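PDB 4R94: Non-structural protein NS1 from Murine minute virus, which initiates and directs viral DNA replication through endonuclease and helicase activities, its N-terminal nickase domain binding the replication origin. Local coordinates for residues Lys57-Gly62 with Leu93-Leu98; Glu64-Gln69 with Ser233-Asn238; Lys85-Phe90 with Gln124-His129; Ile89-Val94 with Tyr227-Asp232. All coordinates share one frame; numbering follows the deposited sequence.

Contact 1: residues Lys57-Gly62 with Leu93-Leu98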
# COMPACT_ATOMS: atom_id res chain seq x y z
N LYS A 57 14.46 2.54 7.41
CA LYS A 57 14.64 3.97 7.58
C LYS A 57 14.65 4.70 6.24
O LYS A 57 14.03 5.76 6.10
CB LYS A 57 15.95 4.25 8.35
CG LYS A 57 15.88 3.82 9.80
CD LYS A 57 17.25 3.91 10.46
CE LYS A 57 17.68 5.36 10.61
NZ LYS A 57 16.68 6.12 11.39
N SER A 58 15.34 4.12 5.26
CA SER A 58 15.44 4.71 3.93
C SER A 58 14.07 4.77 3.27
O SER A 58 13.71 5.75 2.61
CB SER A 58 16.42 3.91 3.07
OG SER A 58 16.56 4.48 1.79
N LEU A 59 13.31 3.70 3.45
CA LEU A 59 11.96 3.65 2.86
C LEU A 59 11.05 4.68 3.51
O LEU A 59 10.25 5.34 2.82
CB LEU A 59 11.36 2.24 2.99
CG LEU A 59 11.99 1.22 2.04
CD1 LEU A 59 11.60 -0.20 2.42
CD2 LEU A 59 11.58 1.52 0.60
N GLN A 60 11.15 4.83 4.83
CA GLN A 60 10.32 5.82 5.51
C GLN A 60 10.70 7.23 5.05
O GLN A 60 9.83 8.07 4.83
CB GLN A 60 10.42 5.69 7.02
CG GLN A 60 9.38 6.54 7.76
CD GLN A 60 9.59 6.52 9.26
OE1 GLN A 60 9.67 5.45 9.87
NE2 GLN A 60 9.67 7.70 9.87
N ARG A 61 11.99 7.49 4.88
CA ARG A 61 12.39 8.79 4.33
C ARG A 61 11.79 9.03 2.94
O ARG A 61 11.34 10.13 2.64
CB ARG A 61 13.91 8.93 4.29
CG ARG A 61 14.50 9.25 5.66
CD ARG A 61 15.96 9.67 5.58
NE ARG A 61 16.80 8.57 5.15
CZ ARG A 61 17.44 7.76 5.99
NH1 ARG A 61 17.34 7.96 7.30
NH2 ARG A 61 18.17 6.76 5.52
N GLY A 62 11.76 7.99 2.10
CA GLY A 62 11.11 8.09 0.81
C GLY A 62 9.64 8.47 0.91
O GLY A 62 9.16 9.28 0.13
N LEU A 93 6.86 -0.39 5.80
CA LEU A 93 6.63 -1.79 6.14
C LEU A 93 6.04 -2.60 4.99
O LEU A 93 6.43 -3.77 4.78
CB LEU A 93 5.72 -1.90 7.37
CG LEU A 93 6.29 -1.34 8.68
CD1 LEU A 93 5.24 -1.53 9.76
CD2 LEU A 93 7.62 -2.01 9.08
N VAL A 94 5.07 -2.02 4.29
CA VAL A 94 4.49 -2.65 3.12
C VAL A 94 5.58 -2.97 2.09
O VAL A 94 5.69 -4.12 1.61
CB VAL A 94 3.40 -1.77 2.48
CG1 VAL A 94 2.97 -2.35 1.13
CG2 VAL A 94 2.19 -1.68 3.43
N LYS A 95 6.40 -1.97 1.79
CA LYS A 95 7.45 -2.17 0.80
C LYS A 95 8.49 -3.17 1.27
O LYS A 95 8.97 -3.97 0.47
CB LYS A 95 8.08 -0.83 0.44
CG LYS A 95 7.10 0.00 -0.36
CD LYS A 95 7.55 1.41 -0.62
CE LYS A 95 6.49 2.10 -1.49
NZ LYS A 95 6.85 3.53 -1.74
N LYS A 96 8.83 -3.15 2.57
CA LYS A 96 9.73 -4.16 3.12
C LYS A 96 9.19 -5.56 2.84
O LYS A 96 9.93 -6.45 2.44
CB LYS A 96 9.94 -3.98 4.63
CG LYS A 96 10.99 -4.91 5.20
CD LYS A 96 12.37 -4.46 4.80
CE LYS A 96 13.45 -5.32 5.47
NZ LYS A 96 14.80 -4.81 5.15
N CYS A 97 7.88 -5.75 3.02
CA CYS A 97 7.27 -7.05 2.79
C CYS A 97 7.40 -7.48 1.34
O CYS A 97 7.74 -8.63 1.04
CB CYS A 97 5.79 -7.05 3.19
SG CYS A 97 5.54 -6.90 4.95
N LEU A 98 7.09 -6.55 0.43
CA LEU A 98 7.17 -6.82 -0.99
C LEU A 98 8.61 -7.21 -1.34
O LEU A 98 8.83 -8.19 -2.05
CB LEU A 98 6.75 -5.60 -1.81
CG LEU A 98 5.32 -5.10 -1.63
CD1 LEU A 98 5.17 -3.78 -2.37
CD2 LEU A 98 4.31 -6.14 -2.12
O HOH W 1 8.67 4.28 1.02
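Leu59 meets Lys95 through one methyl group: CD1 lies 4.1 Å from CB of Lys95, at the root of the lysine side chain. The same methyl reaches the backbone of the next residue, with Leu59 CD1 4.0 Å from Lys96 N, so the leucine ends against a helical turn more than against any single side chain. The two side chains cross obliquely. Leu59 leaves helix 54-70 toward helix 81-104, and its side chain also touches Ser92 and Phe99 of the latter. This is helix-to-helix packing within the N-terminal nuclease domain, between two consecutive helices of the chain, and it illustrates how a sparse apolar contact can be completed by water. Beyond CG the Lys95 chain is fully extended (chi2 173°, chi3 178°), which carries its ammonium back along the interface toward helix 54-70. There a water donates a 2.6 Å hydrogen bond to Leu59 O and accepts a weak one from Lys95 NZ, which lies 3.4 Å from the water oxygen. The stronger partners of this buried ammonium are Asp91 and Ser231. Lys96 turns its own amine to Glu53 and Glu55, near the start of helix 54-70.

Contact 2: residues Glu64-Gln69 with Ser233-Asn238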
# COMPACT_ATOMS: atom_id res chain seq x y z
N GLU A 64 8.14 10.13 3.39
CA GLU A 64 8.11 11.51 3.87
C GLU A 64 8.30 12.48 2.73
O GLU A 64 7.55 13.44 2.59
CB GLU A 64 9.19 11.73 4.93
CG GLU A 64 8.94 11.00 6.23
CD GLU A 64 10.19 10.88 7.10
OE1 GLU A 64 11.29 11.21 6.62
OE2 GLU A 64 10.06 10.44 8.25
N THR A 65 9.31 12.24 1.90
CA THR A 65 9.61 13.18 0.82
C THR A 65 8.56 13.11 -0.28
O THR A 65 8.24 14.10 -0.89
CB THR A 65 11.03 12.93 0.28
OG1 THR A 65 11.96 13.29 1.31
CG2 THR A 65 11.32 13.78 -0.94
N THR A 66 7.99 11.93 -0.50
CA THR A 66 6.89 11.80 -1.43
C THR A 66 5.69 12.63 -0.97
O THR A 66 5.07 13.34 -1.77
CB THR A 66 6.49 10.32 -1.61
OG1 THR A 66 7.55 9.63 -2.27
CG2 THR A 66 5.21 10.20 -2.44
N TRP A 67 5.38 12.55 0.32
CA TRP A 67 4.33 13.39 0.89
C TRP A 67 4.67 14.87 0.71
O TRP A 67 3.83 15.66 0.27
CB TRP A 67 4.12 13.08 2.38
CG TRP A 67 3.12 14.00 3.04
CD1 TRP A 67 3.36 15.23 3.57
CD2 TRP A 67 1.71 13.76 3.21
NE1 TRP A 67 2.20 15.78 4.07
CE2 TRP A 67 1.17 14.89 3.86
CE3 TRP A 67 0.85 12.70 2.88
CZ2 TRP A 67 -0.18 15.00 4.20
CZ3 TRP A 67 -0.50 12.81 3.22
CH2 TRP A 67 -1.00 13.95 3.87
N ASP A 68 5.90 15.24 1.06
CA ASP A 68 6.31 16.64 1.00
C ASP A 68 6.22 17.22 -0.42
O ASP A 68 5.79 18.36 -0.61
CB ASP A 68 7.75 16.80 1.54
CG ASP A 68 7.86 16.54 3.03
OD1 ASP A 68 6.85 16.65 3.76
OD2 ASP A 68 8.99 16.21 3.47
N GLN A 69 6.63 16.45 -1.42
CA GLN A 69 6.69 16.96 -2.77
C GLN A 69 5.31 16.97 -3.43
O GLN A 69 5.07 17.70 -4.40
CB GLN A 69 7.70 16.16 -3.60
CG GLN A 69 9.11 16.02 -2.99
CD GLN A 69 9.71 17.33 -2.43
OE1 GLN A 69 9.86 18.31 -3.17
NE2 GLN A 69 10.09 17.33 -1.11
N SER A 233 7.04 1.95 -8.95
CA SER A 233 8.39 1.41 -9.14
C SER A 233 9.25 2.29 -10.06
O SER A 233 10.47 2.12 -10.12
CB SER A 233 8.30 -0.02 -9.70
OG SER A 233 7.44 -0.07 -10.83
N GLY A 234 8.61 3.23 -10.74
CA GLY A 234 9.31 4.19 -11.59
C GLY A 234 9.45 5.59 -11.00
O GLY A 234 9.94 6.51 -11.68
N TRP A 235 9.03 5.76 -9.74
CA TRP A 235 8.91 7.07 -9.10
C TRP A 235 8.20 8.10 -9.99
O TRP A 235 8.55 9.29 -10.00
CB TRP A 235 10.30 7.60 -8.67
CG TRP A 235 10.88 6.82 -7.52
CD1 TRP A 235 11.43 5.57 -7.58
CD2 TRP A 235 10.94 7.22 -6.15
NE1 TRP A 235 11.84 5.18 -6.32
CE2 TRP A 235 11.55 6.17 -5.43
CE3 TRP A 235 10.54 8.37 -5.45
CZ2 TRP A 235 11.78 6.23 -4.05
CZ3 TRP A 235 10.77 8.43 -4.08
CH2 TRP A 235 11.37 7.36 -3.40
N LYS A 236 7.17 7.64 -10.71
CA LYS A 236 6.47 8.48 -11.67
C LYS A 236 5.28 9.24 -11.10
O LYS A 236 5.12 10.44 -11.35
CB LYS A 236 6.01 7.63 -12.86
CG LYS A 236 7.16 7.03 -13.65
CD LYS A 236 7.85 8.09 -14.48
CE LYS A 236 9.13 7.56 -15.10
NZ LYS A 236 9.82 8.60 -15.91
N THR A 237 4.45 8.56 -10.31
CA THR A 237 3.28 9.23 -9.74
C THR A 237 3.54 9.84 -8.37
O THR A 237 2.76 10.68 -7.93
CB THR A 237 2.06 8.27 -9.63
OG1 THR A 237 2.35 7.20 -8.71
CG2 THR A 237 1.71 7.67 -10.99
N ASN A 238 4.64 9.44 -7.72
CA ASN A 238 4.93 9.80 -6.32
C ASN A 238 4.70 11.26 -6.01
O ASN A 238 4.00 11.60 -5.06
CB ASN A 238 6.39 9.51 -5.95
CG ASN A 238 6.74 8.04 -6.02
OD1 ASN A 238 6.44 7.36 -6.99
ND2 ASN A 238 7.43 7.55 -5.00
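The loop that follows strand 227-232 is held against helix 54-70 where Thr66 meets Asn238, with Trp235 at the margin. Thr66 divides its two branches between parts of the asparagine. Its CG2, anti to the backbone N, comes to 3.2 Å from Asn238 O, a close methyl-to-carbonyl approach, while OG1 faces the side-chain amide. Asn238 ND2 gives OG1 of Thr66 a weak hydrogen bond, long at 3.4 Å but fairly straight, with an angle of 164° at the hydrogen. That hydroxyl is itself directed to Gly62 O one turn back in the helix, so it serves both its own helix and the loop. The loop is built on an Asx turn, Asp232 OD1 accepting from Gly234 N, and the same carboxylate also takes the amides of Lys236 and Thr237. Asn238 OD1 in turn receives Asp232 N, which helps to set the rotation of the amide, with ND2 turned to Thr66. Trp235 roofs this amide: Asn238 ND2 sits 3.2 Å above the plane of the indole, displaced toward its rim. The far end of the indole reaches the helix too, Trp235 CZ3 lying 3.9 Å from Thr66 OG1.

Contact 3: residues Lys85-Phe90 with Gln124-His129. With MG (magnesium ion), chain B.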
# COMPACT_ATOMS: atom_id res chain seq x y z
N LYS A 85 2.49 10.26 10.30
CA LYS A 85 3.59 9.42 10.76
C LYS A 85 3.29 7.94 10.58
O LYS A 85 4.14 7.18 10.11
CB LYS A 85 3.89 9.70 12.23
CG LYS A 85 5.21 9.09 12.67
CD LYS A 85 5.84 9.93 13.76
CE LYS A 85 7.35 9.72 13.82
NZ LYS A 85 8.08 10.41 12.71
N GLN A 86 2.08 7.53 10.95
CA GLN A 86 1.76 6.11 10.85
C GLN A 86 1.71 5.67 9.39
O GLN A 86 2.15 4.55 9.07
CB GLN A 86 0.45 5.80 11.57
CG GLN A 86 0.05 4.31 11.49
CD GLN A 86 0.97 3.42 12.31
OE1 GLN A 86 0.70 3.16 13.48
NE2 GLN A 86 2.07 2.96 11.69
N VAL A 87 1.17 6.53 8.52
CA VAL A 87 1.11 6.17 7.09
C VAL A 87 2.52 6.04 6.51
O VAL A 87 2.79 5.12 5.72
CB VAL A 87 0.30 7.20 6.29
CG1 VAL A 87 0.48 6.98 4.80
CG2 VAL A 87 -1.18 7.10 6.66
N PHE A 88 3.44 6.92 6.92
CA PHE A 88 4.82 6.83 6.45
C PHE A 88 5.48 5.52 6.91
O PHE A 88 6.16 4.84 6.13
CB PHE A 88 5.67 8.01 6.95
CG PHE A 88 5.16 9.34 6.49
CD1 PHE A 88 4.35 9.45 5.37
CD2 PHE A 88 5.49 10.49 7.20
CE1 PHE A 88 3.89 10.68 4.95
CE2 PHE A 88 5.03 11.73 6.78
CZ PHE A 88 4.23 11.82 5.66
N ILE A 89 5.27 5.19 8.18
CA ILE A 89 5.74 3.92 8.70
C ILE A 89 5.13 2.76 7.91
O ILE A 89 5.84 1.87 7.51
CB ILE A 89 5.44 3.78 10.19
CG1 ILE A 89 6.33 4.77 10.97
CG2 ILE A 89 5.66 2.34 10.66
CD1 ILE A 89 5.99 4.90 12.44
N PHE A 90 3.82 2.76 7.70
CA PHE A 90 3.22 1.64 6.98
C PHE A 90 3.76 1.54 5.55
O PHE A 90 3.93 0.44 5.03
CB PHE A 90 1.70 1.75 6.96
CG PHE A 90 1.03 1.34 8.24
CD1 PHE A 90 1.59 0.38 9.08
CD2 PHE A 90 -0.18 1.92 8.60
CE1 PHE A 90 0.95 -0.00 10.27
CE2 PHE A 90 -0.82 1.53 9.77
CZ PHE A 90 -0.26 0.58 10.60
N GLN A 124 -13.55 0.58 6.78
CA GLN A 124 -12.32 -0.03 7.30
C GLN A 124 -11.23 0.95 7.71
O GLN A 124 -10.30 0.57 8.42
CB GLN A 124 -11.74 -1.01 6.28
CG GLN A 124 -11.13 -0.33 5.06
CD GLN A 124 -10.54 -1.32 4.08
OE1 GLN A 124 -9.71 -2.15 4.44
NE2 GLN A 124 -10.97 -1.24 2.81
N GLY A 125 -11.30 2.19 7.25
CA GLY A 125 -10.27 3.15 7.58
C GLY A 125 -9.02 2.91 6.76
O GLY A 125 -9.12 2.59 5.58
N TRP A 126 -7.84 3.04 7.37
CA TRP A 126 -6.59 2.97 6.62
C TRP A 126 -6.39 1.62 5.97
O TRP A 126 -6.60 0.58 6.60
CB TRP A 126 -5.36 3.28 7.50
CG TRP A 126 -4.11 2.95 6.72
CD1 TRP A 126 -3.46 3.77 5.84
CD2 TRP A 126 -3.41 1.70 6.71
NE1 TRP A 126 -2.38 3.11 5.29
CE2 TRP A 126 -2.34 1.84 5.81
CE3 TRP A 126 -3.57 0.50 7.40
CZ2 TRP A 126 -1.44 0.79 5.55
CZ3 TRP A 126 -2.68 -0.54 7.15
CH2 TRP A 126 -1.63 -0.39 6.23
N HIS A 127 -5.97 1.64 4.71
CA HIS A 127 -5.53 0.43 4.03
C HIS A 127 -4.61 0.83 2.90
O HIS A 127 -4.55 2.00 2.54
CB HIS A 127 -6.70 -0.40 3.52
CG HIS A 127 -7.58 0.33 2.55
ND1 HIS A 127 -8.43 1.35 2.93
CD2 HIS A 127 -7.74 0.18 1.21
CE1 HIS A 127 -9.09 1.78 1.87
NE2 HIS A 127 -8.69 1.09 0.81
N CYS A 128 -3.89 -0.14 2.34
CA CYS A 128 -2.92 0.18 1.31
C CYS A 128 -3.05 -0.79 0.15
O CYS A 128 -2.85 -2.00 0.29
CB CYS A 128 -1.51 0.16 1.93
SG CYS A 128 -0.24 0.65 0.76
N HIS A 129 -3.43 -0.26 -1.01
CA HIS A 129 -3.47 -1.02 -2.23
C HIS A 129 -2.07 -1.22 -2.80
O HIS A 129 -1.28 -0.29 -2.86
CB HIS A 129 -4.33 -0.32 -3.27
CG HIS A 129 -5.77 -0.26 -2.90
ND1 HIS A 129 -6.66 -1.23 -3.29
CD2 HIS A 129 -6.46 0.65 -2.18
CE1 HIS A 129 -7.87 -0.91 -2.84
NE2 HIS A 129 -7.77 0.22 -2.16
MG MG B . -9.44 1.39 -1.30
O HOH W 2 -10.58 -0.34 -0.90
O HOH W 3 -10.88 2.77 -0.51
O HOH W 4 -10.38 1.34 -3.12
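Phe90 and Trp126 stack face to face without being parallel: the phenyl and the six-membered ring of the indole have centroids 4.2 Å apart, but their planes are tilted by 27°. The tilt brings one edge of the phenyl closer, and Phe90 CD2 comes to 3.5 Å from Trp126 CZ2. With CG anti to the backbone N (chi1 170°), Trp126 swings its indole over Phe90. Trp126 immediately precedes the RCR-2 motif, His127 to His129, the metal-binding signature of HUH-type rolling-circle nucleases, so the stack seats helix 81-104 on the back of the strand that carries the metal ligands. On the far face of Phe90, Gln86 NE2 lies 3.4 Å above the ring centre, placing the phenyl between an indole and an amide. Val87 adds its CG2 methyl at 4.1 Å from Trp126 CD1, and the indole N-H is used by His118 of the neighbouring strand. Trp126 points toward the helix and His127 away from it, so the buried aromatic layer and the metal site occupy opposite sides of one strand. The magnesium ion is held by His127 NE2 at 2.3 Å, by His129 NE2 at 2.2 Å, by Glu119 and by three waters. Behind the metal, His127 ND1 donates to Gly125 O over 3.0 Å at 167°, the acceptor lying in the plane of the imidazole and the donor in the carbonyl plane.

Contact 4: residues Ile89-Val94 with Tyr227-Asp232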
# COMPACT_ATOMS: atom_id res chain seq x y z
N ILE A 89 5.27 5.19 8.18
CA ILE A 89 5.74 3.92 8.70
C ILE A 89 5.13 2.76 7.91
O ILE A 89 5.84 1.87 7.51
CB ILE A 89 5.44 3.78 10.19
CG1 ILE A 89 6.33 4.77 10.97
CG2 ILE A 89 5.66 2.34 10.66
CD1 ILE A 89 5.99 4.90 12.44
N PHE A 90 3.82 2.76 7.70
CA PHE A 90 3.22 1.64 6.98
C PHE A 90 3.76 1.54 5.55
O PHE A 90 3.93 0.44 5.03
CB PHE A 90 1.70 1.75 6.96
CG PHE A 90 1.03 1.34 8.24
CD1 PHE A 90 1.59 0.38 9.08
CD2 PHE A 90 -0.18 1.92 8.60
CE1 PHE A 90 0.95 -0.00 10.27
CE2 PHE A 90 -0.82 1.53 9.77
CZ PHE A 90 -0.26 0.58 10.60
N ASP A 91 4.04 2.68 4.91
CA ASP A 91 4.59 2.64 3.55
C ASP A 91 5.90 1.88 3.56
O ASP A 91 6.13 1.00 2.73
CB ASP A 91 4.78 4.05 2.99
CG ASP A 91 4.96 4.05 1.48
OD1 ASP A 91 4.03 3.60 0.78
OD2 ASP A 91 6.03 4.50 1.01
N SER A 92 6.75 2.17 4.56
CA SER A 92 8.02 1.46 4.65
C SER A 92 7.81 -0.03 4.93
O SER A 92 8.52 -0.85 4.35
CB SER A 92 8.95 2.09 5.72
OG SER A 92 8.53 1.84 7.06
N LEU A 93 6.86 -0.39 5.80
CA LEU A 93 6.63 -1.79 6.14
C LEU A 93 6.04 -2.60 4.99
O LEU A 93 6.43 -3.77 4.78
CB LEU A 93 5.72 -1.90 7.37
CG LEU A 93 6.29 -1.34 8.68
CD1 LEU A 93 5.24 -1.53 9.76
CD2 LEU A 93 7.62 -2.01 9.08
N VAL A 94 5.07 -2.02 4.29
CA VAL A 94 4.49 -2.65 3.12
C VAL A 94 5.58 -2.97 2.09
O VAL A 94 5.69 -4.12 1.61
CB VAL A 94 3.40 -1.77 2.48
CG1 VAL A 94 2.97 -2.35 1.13
CG2 VAL A 94 2.19 -1.68 3.43
N TYR A 227 -7.41 9.34 -0.74
CA TYR A 227 -6.07 8.74 -0.69
C TYR A 227 -5.12 9.65 0.08
O TYR A 227 -5.27 10.89 0.11
CB TYR A 227 -5.52 8.49 -2.11
CG TYR A 227 -5.02 9.74 -2.82
CD1 TYR A 227 -5.90 10.58 -3.50
CD2 TYR A 227 -3.67 10.08 -2.82
CE1 TYR A 227 -5.45 11.73 -4.13
CE2 TYR A 227 -3.20 11.22 -3.46
CZ TYR A 227 -4.11 12.05 -4.11
OH TYR A 227 -3.67 13.19 -4.74
N PHE A 228 -4.13 9.04 0.72
CA PHE A 228 -3.08 9.76 1.43
C PHE A 228 -1.86 10.04 0.56
O PHE A 228 -1.34 11.15 0.52
CB PHE A 228 -2.59 8.98 2.64
CG PHE A 228 -3.56 8.89 3.79
CD1 PHE A 228 -3.72 9.95 4.67
CD2 PHE A 228 -4.25 7.71 4.03
CE1 PHE A 228 -4.59 9.85 5.75
CE2 PHE A 228 -5.12 7.59 5.09
CZ PHE A 228 -5.29 8.67 5.96
N LEU A 229 -1.40 9.00 -0.12
CA LEU A 229 -0.04 8.92 -0.60
C LEU A 229 0.02 7.79 -1.61
O LEU A 229 -0.58 6.74 -1.39
CB LEU A 229 0.92 8.62 0.59
CG LEU A 229 2.42 8.54 0.38
CD1 LEU A 229 2.99 9.94 0.31
CD2 LEU A 229 3.10 7.76 1.51
N SER A 230 0.73 8.00 -2.72
CA SER A 230 0.94 6.94 -3.70
C SER A 230 2.39 6.88 -4.13
O SER A 230 3.13 7.86 -3.97
CB SER A 230 0.05 7.14 -4.94
OG SER A 230 -1.28 7.37 -4.55
N SER A 231 2.79 5.75 -4.69
CA SER A 231 4.14 5.63 -5.24
C SER A 231 4.21 4.48 -6.22
O SER A 231 3.37 3.58 -6.21
CB SER A 231 5.17 5.41 -4.14
OG SER A 231 4.84 4.29 -3.33
N ASP A 232 5.24 4.47 -7.06
CA ASP A 232 5.36 3.36 -7.99
C ASP A 232 6.82 3.06 -8.26
O ASP A 232 7.72 3.81 -7.86
CB ASP A 232 4.60 3.67 -9.29
CG ASP A 232 5.11 4.92 -9.97
OD1 ASP A 232 6.27 4.91 -10.42
OD2 ASP A 232 4.34 5.89 -10.07
O HOH W 5 3.29 5.15 -1.40
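Asp91 OD1 is gripped by two donors: a water 2.8 Å away and NE2 of His118 on strand 112-121. The water also lies 2.6 Å from Ser231 OG, and it thereby joins helix 81-104 to strand 227-232 where the direct separation, Asp91 OD1 to Ser231 OG, is 4.2 Å. A chi1 of -163° sets Asp91 CG anti to the backbone N and carries the carboxylate toward the strand. The other carboxylate oxygen, OD2, forms a salt bridge with Lys95 one turn along the helix, and the same ammonium reaches the hydroxyl of Ser231. Acid, lysine, serine and water thus make a small buried polar cluster where helix 81-104 packs on the sheet of the nuclease domain.

Its apolar flank is Leu229. The side chains of Asp91 and Leu229 cross at about a right angle, Leu229 CD2 coming to 4.2 Å from Asp91 CG, while Thr66 of helix 54-70 also touches the leucine. The strand carries a classic beta bulge here, Phe228 and Leu229 both pairing with His118. Within the helix, Ser92 folds its hydroxyl back onto Ile89 O, 2.7 Å from OG, and that carbonyl also accepts the amide of Leu93.

Both oxygens of the buried acid therefore have partners, and the nearby ammonium would be expected to keep it ionised. Because His118 precedes the metal ligand Glu119 and offers its other ring nitrogen to Trp126, Asp91 probably helps to fix the orientation of that imidazole, and so belongs to the packing layer behind the metal-bearing strands.

From the N terminus, contact 1 closes the shortest excursion, pairing the consecutive helices 54-70 and 81-104. Contact 2 leaves the same first helix for the loop before helix 242-252 and spans most of the domain, crossing contact 1. Contacts 3 and 4 are both nested inside that long loop and start on overlapping parts of helix 81-104, sharing Ile89 and Phe90. Contact 3, which also crosses contact 1, ends on strand 125-134, and contact 4 ends on strand 227-232 of the same sheet. Helix 81-104 is thus common to contacts 1, 3 and 4, while contact 2 ties helix 54-70 to the loop leaving the strand of contact 4.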